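Local structure of putative laminarinase (Phanerochaete chrysosporium, 2W39) at residues T51-A56 and N286-I291; V89-Q94 and S178-G183; S71-S76 and N246-L251. The protein probably hydrolyses beta-1,3-linked and mixed-linkage glucans such as laminarin and lichenin, as a secreted family 16 glycoside hydrolase of a white-rot fungus. All coordinates share one frame; numbering follows the deposited sequence. Where two conformers were deposited one is given.

Contact 1: residues T51-A56 and N286-I291; sequences TLILRA and NAYWDI. With NAG (2-acetamido-2-deoxy-beta-D-glucopyranose), chain C.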
loop_
_atom_site.group_PDB
_atom_site.type_symbol
_atom_site.label_atom_id
_atom_site.label_comp_id
_atom_site.label_asym_id
_atom_site.label_seq_id
_atom_site.Cartn_x
_atom_site.Cartn_y
_atom_site.Cartn_z
ATOM N N THR A 51 -13.677 -12.421 1.610
ATOM C CA THR A 51 -12.860 -11.944 0.503
ATOM C C THR A 51 -13.258 -10.546 0.052
ATOM O O THR A 51 -14.444 -10.250 -0.151
ATOM C CB THR A 51 -12.988 -12.908 -0.695
ATOM O OG1 THR A 51 -12.451 -14.182 -0.322
ATOM C CG2 THR A 51 -12.207 -12.396 -1.894
ATOM N N LEU A 52 -12.239 -9.704 -0.124
ATOM C CA LEU A 52 -12.367 -8.457 -0.854
ATOM C C LEU A 52 -11.429 -8.538 -2.044
ATOM O O LEU A 52 -10.214 -8.731 -1.866
ATOM C CB LEU A 52 -11.989 -7.270 0.021
ATOM C CG LEU A 52 -11.967 -5.907 -0.666
ATOM C CD1 LEU A 52 -13.356 -5.409 -0.955
ATOM C CD2 LEU A 52 -11.147 -4.866 0.128
ATOM N N ILE A 53 -11.987 -8.395 -3.241
ATOM C CA ILE A 53 -11.180 -8.260 -4.450
ATOM C C ILE A 53 -11.288 -6.837 -4.967
ATOM O O ILE A 53 -12.398 -6.278 -5.070
ATOM C CB ILE A 53 -11.672 -9.211 -5.574
ATOM C CG1 ILE A 53 -11.728 -10.674 -5.134
ATOM C CG2 ILE A 53 -10.887 -9.007 -6.884
ATOM C CD1 ILE A 53 -10.426 -11.191 -4.706
ATOM N N LEU A 54 -10.132 -6.249 -5.281
ATOM C CA LEU A 54 -10.046 -4.926 -5.912
ATOM C C LEU A 54 -9.191 -5.147 -7.141
ATOM O O LEU A 54 -8.050 -5.575 -7.017
ATOM C CB LEU A 54 -9.339 -3.904 -5.003
ATOM C CG LEU A 54 -9.942 -3.738 -3.609
ATOM C CD1 LEU A 54 -9.021 -2.877 -2.756
ATOM C CD2 LEU A 54 -11.377 -3.160 -3.660
ATOM N N ARG A 55 -9.735 -4.891 -8.329
ATOM C CA ARG A 55 -9.050 -5.285 -9.563
ATOM C C ARG A 55 -9.111 -4.227 -10.653
ATOM O O ARG A 55 -9.962 -3.339 -10.649
ATOM C CB ARG A 55 -9.616 -6.613 -10.106
ATOM C CG ARG A 55 -11.120 -6.569 -10.401
ATOM C CD ARG A 55 -11.606 -7.633 -11.390
ATOM N NE ARG A 55 -11.408 -9.010 -10.948
ATOM C CZ ARG A 55 -12.248 -9.742 -10.209
ATOM N NH1 ARG A 55 -11.886 -10.984 -9.948
ATOM N NH2 ARG A 55 -13.414 -9.274 -9.707
ATOM N N ALA A 56 -8.183 -4.358 -11.599
ATOM C CA ALA A 56 -8.206 -3.634 -12.865
ATOM C C ALA A 56 -9.167 -4.259 -13.852
ATOM O O ALA A 56 -9.376 -5.466 -13.852
ATOM C CB ALA A 56 -6.820 -3.689 -13.476
ATOM N N ASN A 286 -4.290 -10.653 -13.626
ATOM C CA ASN A 286 -3.696 -10.858 -12.305
ATOM C C ASN A 286 -3.388 -9.565 -11.569
ATOM O O ASN A 286 -2.728 -9.579 -10.537
ATOM C CB ASN A 286 -2.490 -11.788 -12.385
ATOM C CG ASN A 286 -2.903 -13.222 -12.694
ATOM O OD1 ASN A 286 -3.940 -13.694 -12.216
ATOM N ND2 ASN A 286 -2.103 -13.912 -13.495
ATOM N N ALA A 287 -3.936 -8.463 -12.071
ATOM C CA ALA A 287 -3.778 -7.160 -11.428
ATOM C C ALA A 287 -4.915 -6.944 -10.428
ATOM O O ALA A 287 -5.781 -6.087 -10.620
ATOM C CB ALA A 287 -3.735 -6.062 -12.478
ATOM N N TYR A 288 -4.903 -7.752 -9.368
ATOM C CA TYR A 288 -5.926 -7.671 -8.330
ATOM C C TYR A 288 -5.340 -7.810 -6.939
ATOM O O TYR A 288 -4.359 -8.536 -6.720
ATOM C CB TYR A 288 -7.043 -8.724 -8.527
ATOM C CG TYR A 288 -6.642 -10.176 -8.378
ATOM C CD1 TYR A 288 -6.790 -10.849 -7.162
ATOM C CD2 TYR A 288 -6.152 -10.893 -9.472
ATOM C CE1 TYR A 288 -6.439 -12.203 -7.038
ATOM C CE2 TYR A 288 -5.791 -12.223 -9.349
ATOM C CZ TYR A 288 -5.931 -12.865 -8.135
ATOM O OH TYR A 288 -5.579 -14.188 -8.009
ATOM N N TRP A 289 -5.954 -7.095 -6.003
ATOM C CA TRP A 289 -5.817 -7.378 -4.585
ATOM C C TRP A 289 -6.842 -8.434 -4.212
ATOM O O TRP A 289 -7.993 -8.357 -4.643
ATOM C CB TRP A 289 -6.159 -6.126 -3.779
ATOM C CG TRP A 289 -5.191 -4.979 -3.844
ATOM C CD1 TRP A 289 -5.295 -3.853 -4.616
ATOM C CD2 TRP A 289 -4.014 -4.820 -3.052
ATOM N NE1 TRP A 289 -4.224 -3.008 -4.371
ATOM C CE2 TRP A 289 -3.440 -3.575 -3.397
ATOM C CE3 TRP A 289 -3.389 -5.611 -2.075
ATOM C CZ2 TRP A 289 -2.274 -3.095 -2.790
ATOM C CZ3 TRP A 289 -2.212 -5.137 -1.487
ATOM C CH2 TRP A 289 -1.672 -3.896 -1.848
ATOM N N ASP A 290 -6.442 -9.392 -3.371
ATOM C CA ASP A 290 -7.376 -10.303 -2.692
ATOM C C ASP A 290 -7.016 -10.171 -1.223
ATOM O O ASP A 290 -5.910 -10.570 -0.811
ATOM C CB ASP A 290 -7.213 -11.743 -3.215
ATOM C CG ASP A 290 -8.083 -12.753 -2.478
ATOM O OD1 ASP A 290 -8.546 -12.481 -1.362
ATOM O OD2 ASP A 290 -8.276 -13.867 -3.027
ATOM N N ILE A 291 -7.912 -9.550 -0.464
ATOM C CA ILE A 291 -7.664 -9.210 0.931
ATOM C C ILE A 291 -8.623 -10.014 1.806
ATOM O O ILE A 291 -9.845 -10.012 1.577
ATOM C CB ILE A 291 -7.819 -7.695 1.131
ATOM C CG1 ILE A 291 -6.661 -6.984 0.404
ATOM C CG2 ILE A 291 -7.839 -7.335 2.620
ATOM C CD1 ILE A 291 -6.879 -5.500 0.144
HETATM C C1 NAG C . -16.762 -11.122 -10.067
HETATM C C2 NAG C . -17.293 -12.369 -10.802
HETATM C C3 NAG C . -17.016 -13.658 -10.020
HETATM C C4 NAG C . -15.600 -13.712 -9.466
HETATM C C5 NAG C . -15.304 -12.423 -8.698
HETATM C C6 NAG C . -13.911 -12.443 -8.066
HETATM C C7 NAG C . -19.401 -12.397 -12.124
HETATM C C8 NAG C . -20.895 -12.307 -12.006
HETATM N N2 NAG C . -18.732 -12.242 -10.981
HETATM O O3 NAG C . -17.243 -14.797 -10.829
HETATM O O4 NAG C . -15.471 -14.826 -8.610
HETATM O O5 NAG C . -15.432 -11.340 -9.608
HETATM O O6 NAG C . -12.901 -12.510 -9.051
HETATM O O7 NAG C . -18.879 -12.606 -13.221
HETATM O O HOH W 1 -10.318 -15.358 -1.857
#
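Residues L52-R55 pair antiparallel with Y288-I291, the strand axes 168° apart; L52 with I291 and L54 with W289 are hydrogen-bonded pairs, while I53-D290 and R55-Y288 are non-hydrogen-bonded. The W289 N to L54 O bond is 2.8 Å long, and A56 N extends the pairing to A287 O, at the centre of an inverse gamma turn. L52, L54, W289 and I291 share the sheet face turned into the beta sandwich. There L54 CB lies 4.1 Å from W289 CD1, at the indole's pyrrole end, and the CD1 of I291 comes 4.3 Å from L52 CD2. The indole NE1 donates to N250 O of the facing sheet. On the other face I53 CD1 is 3.6 Å from D290 CB. D290 has CG anti to its backbone N (chi1 176°); its OD1 makes a salt bridge with R90, and a water donates to OD2 at 2.8 Å while also bonding T51 OG1. R55 CB packs on Y288 CB, 3.7 Å away; one R55 conformer reaches the sugar on N43, but a very short approach there leaves that contact doubtful. The inner face is thus largely apolar, its indole N-H satisfied, whereas the other mixes apolar packing with charge and water.

Contact 2: residues V89-Q94 and S178-G183; sequences VRHMPQ and SFNANG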
loop_
_atom_site.group_PDB
_atom_site.type_symbol
_atom_site.label_atom_id
_atom_site.label_comp_id
_atom_site.label_asym_id
_atom_site.label_seq_id
_atom_site.Cartn_x
_atom_site.Cartn_y
_atom_site.Cartn_z
ATOM N N VAL A 89 -3.291 -10.298 3.436
ATOM C CA VAL A 89 -3.371 -10.112 1.987
ATOM C C VAL A 89 -3.000 -11.414 1.279
ATOM O O VAL A 89 -1.879 -11.899 1.405
ATOM C CB VAL A 89 -2.417 -9.000 1.528
ATOM C CG1 VAL A 89 -2.523 -8.818 0.018
ATOM C CG2 VAL A 89 -2.713 -7.672 2.261
ATOM N N ARG A 90 -3.954 -11.975 0.545
ATOM C CA ARG A 90 -3.739 -13.214 -0.208
ATOM C C ARG A 90 -2.993 -12.953 -1.522
ATOM O O ARG A 90 -2.246 -13.812 -1.986
ATOM C CB ARG A 90 -5.070 -13.915 -0.505
ATOM C CG ARG A 90 -5.863 -14.253 0.750
ATOM C CD ARG A 90 -7.040 -15.170 0.393
ATOM N NE ARG A 90 -7.939 -15.428 1.521
ATOM C CZ ARG A 90 -9.104 -14.825 1.724
ATOM N NH1 ARG A 90 -9.538 -13.870 0.915
ATOM N NH2 ARG A 90 -9.841 -15.176 2.769
ATOM N N HIS A 91 -3.243 -11.799 -2.147
ATOM C CA HIS A 91 -2.746 -11.502 -3.488
ATOM C C HIS A 91 -2.673 -9.987 -3.623
ATOM O O HIS A 91 -3.549 -9.275 -3.124
ATOM C CB HIS A 91 -3.719 -12.070 -4.529
ATOM C CG HIS A 91 -3.179 -12.159 -5.927
ATOM N ND1 HIS A 91 -3.248 -11.114 -6.828
ATOM C CD2 HIS A 91 -2.615 -13.196 -6.593
ATOM C CE1 HIS A 91 -2.749 -11.511 -7.990
ATOM N NE2 HIS A 91 -2.353 -12.766 -7.871
ATOM N N MET A 92 -1.634 -9.496 -4.291
ATOM C CA MET A 92 -1.561 -8.081 -4.658
ATOM C C MET A 92 -1.440 -7.968 -6.174
ATOM O O MET A 92 -1.063 -8.925 -6.857
ATOM C CB MET A 92 -0.376 -7.375 -3.990
ATOM C CG MET A 92 0.992 -7.744 -4.557
ATOM S SD MET A 92 2.345 -6.684 -3.979
ATOM C CE MET A 92 2.432 -7.159 -2.230
ATOM N N PRO A 93 -1.781 -6.801 -6.730
ATOM C CA PRO A 93 -1.699 -6.720 -8.185
ATOM C C PRO A 93 -0.314 -6.989 -8.725
ATOM O O PRO A 93 0.700 -6.541 -8.170
ATOM C CB PRO A 93 -2.120 -5.276 -8.478
ATOM C CG PRO A 93 -3.052 -4.917 -7.318
ATOM C CD PRO A 93 -2.404 -5.609 -6.125
ATOM N N GLN A 94 -0.292 -7.656 -9.873
ATOM C CA GLN A 94 0.946 -7.838 -10.630
ATOM C C GLN A 94 0.699 -7.562 -12.107
ATOM O O GLN A 94 -0.438 -7.555 -12.569
ATOM C CB GLN A 94 1.551 -9.228 -10.410
ATOM C CG GLN A 94 0.677 -10.355 -10.917
ATOM C CD GLN A 94 1.359 -11.697 -10.791
ATOM O OE1 GLN A 94 1.612 -12.184 -9.689
ATOM N NE2 GLN A 94 1.662 -12.309 -11.927
ATOM N N SER A 178 6.484 -12.818 -6.652
ATOM C CA SER A 178 7.032 -13.679 -5.592
ATOM C C SER A 178 6.038 -13.801 -4.420
ATOM O O SER A 178 5.734 -14.892 -3.933
ATOM C CB SER A 178 8.341 -13.085 -5.089
ATOM O OG SER A 178 8.889 -13.865 -4.052
ATOM N N PHE A 179 5.538 -12.665 -3.947
ATOM C CA PHE A 179 4.517 -12.627 -2.897
ATOM C C PHE A 179 3.293 -13.440 -3.304
ATOM O O PHE A 179 2.770 -14.246 -2.523
ATOM C CB PHE A 179 4.186 -11.152 -2.683
ATOM C CG PHE A 179 3.033 -10.854 -1.747
ATOM C CD1 PHE A 179 3.259 -10.509 -0.414
ATOM C CD2 PHE A 179 1.734 -10.765 -2.242
ATOM C CE1 PHE A 179 2.209 -10.123 0.419
ATOM C CE2 PHE A 179 0.667 -10.364 -1.409
ATOM C CZ PHE A 179 0.911 -10.053 -0.093
ATOM N N ASN A 180 2.827 -13.235 -4.533
ATOM C CA ASN A 180 1.614 -13.913 -4.968
ATOM C C ASN A 180 1.783 -15.430 -5.043
ATOM O O ASN A 180 0.889 -16.193 -4.649
ATOM C CB ASN A 180 1.143 -13.339 -6.299
ATOM C CG ASN A 180 0.587 -11.940 -6.148
ATOM O OD1 ASN A 180 0.137 -11.562 -5.057
ATOM N ND2 ASN A 180 0.609 -11.160 -7.224
ATOM N N ALA A 181 2.935 -15.868 -5.550
ATOM C CA ALA A 181 3.215 -17.307 -5.642
ATOM C C ALA A 181 3.233 -17.975 -4.268
ATOM O O ALA A 181 2.932 -19.170 -4.136
ATOM C CB ALA A 181 4.553 -17.505 -6.340
ATOM N N ASN A 182 3.607 -17.203 -3.260
ATOM C CA ASN A 182 3.706 -17.672 -1.887
ATOM C C ASN A 182 2.389 -17.549 -1.110
ATOM O O ASN A 182 2.358 -17.859 0.082
ATOM C CB ASN A 182 4.829 -16.905 -1.180
ATOM C CG ASN A 182 5.374 -17.646 0.017
ATOM O OD1 ASN A 182 5.637 -18.854 -0.046
ATOM N ND2 ASN A 182 5.560 -16.931 1.127
ATOM N N GLY A 183 1.313 -17.085 -1.755
ATOM C CA GLY A 183 0.044 -16.889 -1.055
ATOM C C GLY A 183 -0.029 -15.624 -0.218
ATOM O O GLY A 183 -0.876 -15.522 0.674
HETATM O O HOH W 2 -1.668 -15.359 -4.230
#
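N180 ND2 is gripped by two acceptors of V89-Q94: M92 O at 2.8 Å and Q94 OE1 at 2.9 Å. The bond to Q94 is almost straight, 178° at the hydrogen, and falls on a lone pair of OE1, which itself lies in the N180 amide plane. N180 OD1 in turn accepts M92 N at 2.8 Å, again on a lone pair, so the carboxamide pairs with both backbone polar atoms of M92. The H91 ring stacks on this amide with the planes 2° apart, N180 CG sitting 3.4 Å above the ring and offset toward its rim; H91 ND1 is bonded to Y288 O. An alanine here would probably leave M92 N, M92 O and Q94 OE1 without these mates and strip the amide from one face of the H91 ring. The chain turns a corner at R90, where R90 and H91 both face D290 in a classic beta bulge, while helix 176-181 ends in a Schellman motif at G183. One water donates to both R90 O and N180 O. F179 receives M92 CE over the middle of one face, a CH-pi contact 3.6 Å from the centroid, aided by M92's bend at chi3 (68°). V89 CG1 meets the ring edge at F179 CZ, 3.7 Å away.

Contact 3: residues S71-S76 and N246-L251; sequences SVRIRS and NIIINL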
loop_
_atom_site.group_PDB
_atom_site.type_symbol
_atom_site.label_atom_id
_atom_site.label_comp_id
_atom_site.label_asym_id
_atom_site.label_seq_id
_atom_site.Cartn_x
_atom_site.Cartn_y
_atom_site.Cartn_z
ATOM N N SER A 71 -9.957 1.150 -12.623
ATOM C CA SER A 71 -9.397 0.581 -11.411
ATOM C C SER A 71 -10.054 1.276 -10.225
ATOM O O SER A 71 -10.968 2.098 -10.406
ATOM C CB SER A 71 -7.880 0.773 -11.412
ATOM O OG SER A 71 -7.291 -0.013 -10.384
ATOM N N VAL A 72 -9.573 0.958 -9.027
ATOM C CA VAL A 72 -10.178 1.485 -7.816
ATOM C C VAL A 72 -9.129 1.982 -6.831
ATOM O O VAL A 72 -7.998 1.468 -6.770
ATOM C CB VAL A 72 -11.123 0.459 -7.140
ATOM C CG1 VAL A 72 -12.291 0.077 -8.067
ATOM C CG2 VAL A 72 -10.376 -0.779 -6.669
ATOM N N ARG A 73 -9.551 2.958 -6.028
ATOM C CA ARG A 73 -8.785 3.541 -4.931
ATOM C C ARG A 73 -9.786 3.704 -3.792
ATOM O O ARG A 73 -10.681 4.547 -3.867
ATOM C CB ARG A 73 -8.200 4.883 -5.371
ATOM C CG ARG A 73 -7.548 5.683 -4.240
ATOM C CD ARG A 73 -6.704 6.787 -4.790
ATOM N NE ARG A 73 -6.352 7.782 -3.776
ATOM C CZ ARG A 73 -5.265 8.553 -3.814
ATOM N NH1 ARG A 73 -4.320 8.359 -4.724
ATOM N NH2 ARG A 73 -5.088 9.484 -2.887
ATOM N N ILE A 74 -9.674 2.858 -2.781
ATOM C CA ILE A 74 -10.611 2.900 -1.673
ATOM C C ILE A 74 -9.975 3.549 -0.470
ATOM O O ILE A 74 -8.775 3.411 -0.235
ATOM C CB ILE A 74 -11.219 1.489 -1.358
ATOM C CG1 ILE A 74 -10.203 0.477 -0.767
ATOM C CG2 ILE A 74 -11.945 0.924 -2.599
ATOM C CD1 ILE A 74 -10.863 -0.748 -0.152
ATOM N N ARG A 75 -10.778 4.268 0.302
ATOM C CA ARG A 75 -10.287 5.064 1.406
ATOM C C ARG A 75 -11.186 4.848 2.617
ATOM O O ARG A 75 -12.419 4.963 2.529
ATOM C CB ARG A 75 -10.317 6.545 1.014
ATOM C CG ARG A 75 -9.770 7.458 2.111
ATOM C CD ARG A 75 -9.856 8.914 1.731
ATOM N NE ARG A 75 -11.237 9.403 1.735
ATOM C CZ ARG A 75 -11.592 10.632 1.381
ATOM N NH1 ARG A 75 -10.682 11.489 0.943
ATOM N NH2 ARG A 75 -12.864 11.000 1.462
ATOM N N SER A 76 -10.589 4.561 3.770
ATOM C CA SER A 76 -11.401 4.397 4.983
ATOM C C SER A 76 -12.143 5.684 5.286
ATOM O O SER A 76 -11.609 6.777 5.118
ATOM C CB SER A 76 -10.554 3.977 6.192
ATOM O OG SER A 76 -9.604 4.973 6.554
ATOM N N ASN A 246 -6.326 8.634 6.843
ATOM C CA ASN A 246 -7.144 7.543 6.306
ATOM C C ASN A 246 -6.237 6.422 5.811
ATOM O O ASN A 246 -5.081 6.662 5.438
ATOM C CB ASN A 246 -7.971 8.008 5.096
ATOM C CG ASN A 246 -8.794 9.253 5.371
ATOM O OD1 ASN A 246 -8.274 10.367 5.309
ATOM N ND2 ASN A 246 -10.079 9.064 5.669
ATOM N N ILE A 247 -6.813 5.222 5.772
ATOM C CA ILE A 247 -6.184 4.081 5.103
ATOM C C ILE A 247 -6.666 4.042 3.651
ATOM O O ILE A 247 -7.876 4.177 3.385
ATOM C CB ILE A 247 -6.558 2.761 5.824
ATOM C CG1 ILE A 247 -5.929 2.735 7.218
ATOM C CG2 ILE A 247 -6.156 1.529 4.991
ATOM C CD1 ILE A 247 -6.479 1.660 8.160
ATOM N N ILE A 248 -5.719 3.907 2.725
ATOM C CA ILE A 248 -6.003 3.861 1.288
ATOM C C ILE A 248 -5.417 2.583 0.702
ATOM O O ILE A 248 -4.284 2.204 1.020
ATOM C CB ILE A 248 -5.458 5.120 0.557
ATOM C CG1 ILE A 248 -6.078 6.383 1.175
ATOM C CG2 ILE A 248 -5.747 5.045 -0.963
ATOM C CD1 ILE A 248 -5.538 7.682 0.602
ATOM N N ILE A 249 -6.197 1.919 -0.147
ATOM C CA ILE A 249 -5.727 0.763 -0.905
ATOM C C ILE A 249 -6.100 1.004 -2.360
ATOM O O ILE A 249 -7.262 1.282 -2.660
ATOM C CB ILE A 249 -6.325 -0.573 -0.406
ATOM C CG1 ILE A 249 -6.092 -0.733 1.099
ATOM C CG2 ILE A 249 -5.731 -1.731 -1.202
ATOM C CD1 ILE A 249 -6.892 -1.887 1.725
ATOM N N ASN A 250 -5.121 0.944 -3.263
ATOM C CA ASN A 250 -5.370 1.342 -4.651
ATOM C C ASN A 250 -4.530 0.569 -5.634
ATOM O O ASN A 250 -3.584 -0.128 -5.262
ATOM C CB ASN A 250 -5.124 2.857 -4.847
ATOM C CG ASN A 250 -3.662 3.211 -4.758
ATOM O OD1 ASN A 250 -3.114 3.315 -3.658
ATOM N ND2 ASN A 250 -3.001 3.354 -5.909
ATOM N N LEU A 251 -4.875 0.747 -6.902
ATOM C CA LEU A 251 -4.050 0.260 -7.995
ATOM C C LEU A 251 -4.087 1.304 -9.104
ATOM O O LEU A 251 -5.142 1.560 -9.688
ATOM C CB LEU A 251 -4.588 -1.076 -8.501
ATOM C CG LEU A 251 -3.980 -1.583 -9.819
ATOM C CD1 LEU A 251 -2.469 -1.803 -9.707
ATOM C CD2 LEU A 251 -4.698 -2.854 -10.272
#
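R73 faces N250, I74 faces I249 and R75 faces I248 in an antiparallel pairing whose axes lie 163° apart. Backbone bonds run both ways between I74 and I249, with I74 N 2.9 Å from I249 O, and continue from L251 N to V72 O and from S76 N to I247 O. A serine side chain finishes one end, a serine and an asparagine the other. S71 OG, anti to its own backbone N (chi1 -168°), donates to L251 O at 2.8 Å. At the other end S76 OG accepts I247 N at 2.9 Å and is also bonded to K78 O, while N246 ND2 donates to S76 O at 2.8 Å, tilted from that carbonyl's plane. S76 is therefore held to N246 and I247 through its N, O and OG.

Among the carbon contacts, I74 and I249 run alongside each other from the same face, with I74 CG1 4.0 Å from I249 CB. On the opposite face the aliphatic parts of the arginines do the touching: R73 CG lies 3.8 Å from I248 CG2, and R75 CG 3.5 Å from N246 CB. Their charged ends go to other partners, R73 to E21 and E107 by salt bridges, R75 to E107. R73 NH2 also bonds O6 of a bound glucose, which ties this face to the sugar-binding cleft.

Strand 98-105 flanks 246-253 on its other side, bringing W103, whose NE1 bonds N250 OD1; strand 18-20 borders 69-76, and strand 51-55 of the opposing sheet packs on I74 and I249 from within the sandwich.

Contacts 1 and 3 are buried strand pairings in the two sheets of the sandwich, whereas contact 2 is only partly buried and joins a corner after strand 83-89 to a helix end. The two pairings meet face to face: L54 packs on V72, and W289 on I249. Away from this shared apolar layer they differ, contact 1 carrying a water-linked aspartate and contact 3 two arginines, one of them bonded to bound glucose. Contact 2 replaces regular backbone pairing by one carboxamide, stacked on by a histidine ring, and a methionine-aromatic contact. It adjoins contact 1 closely, because R90 and H91 meet 286-291, and touches contact 3 where P93 packs on L251. Both 89-94 and 178-183 fall within the chain enclosed by contacts 1 and 3.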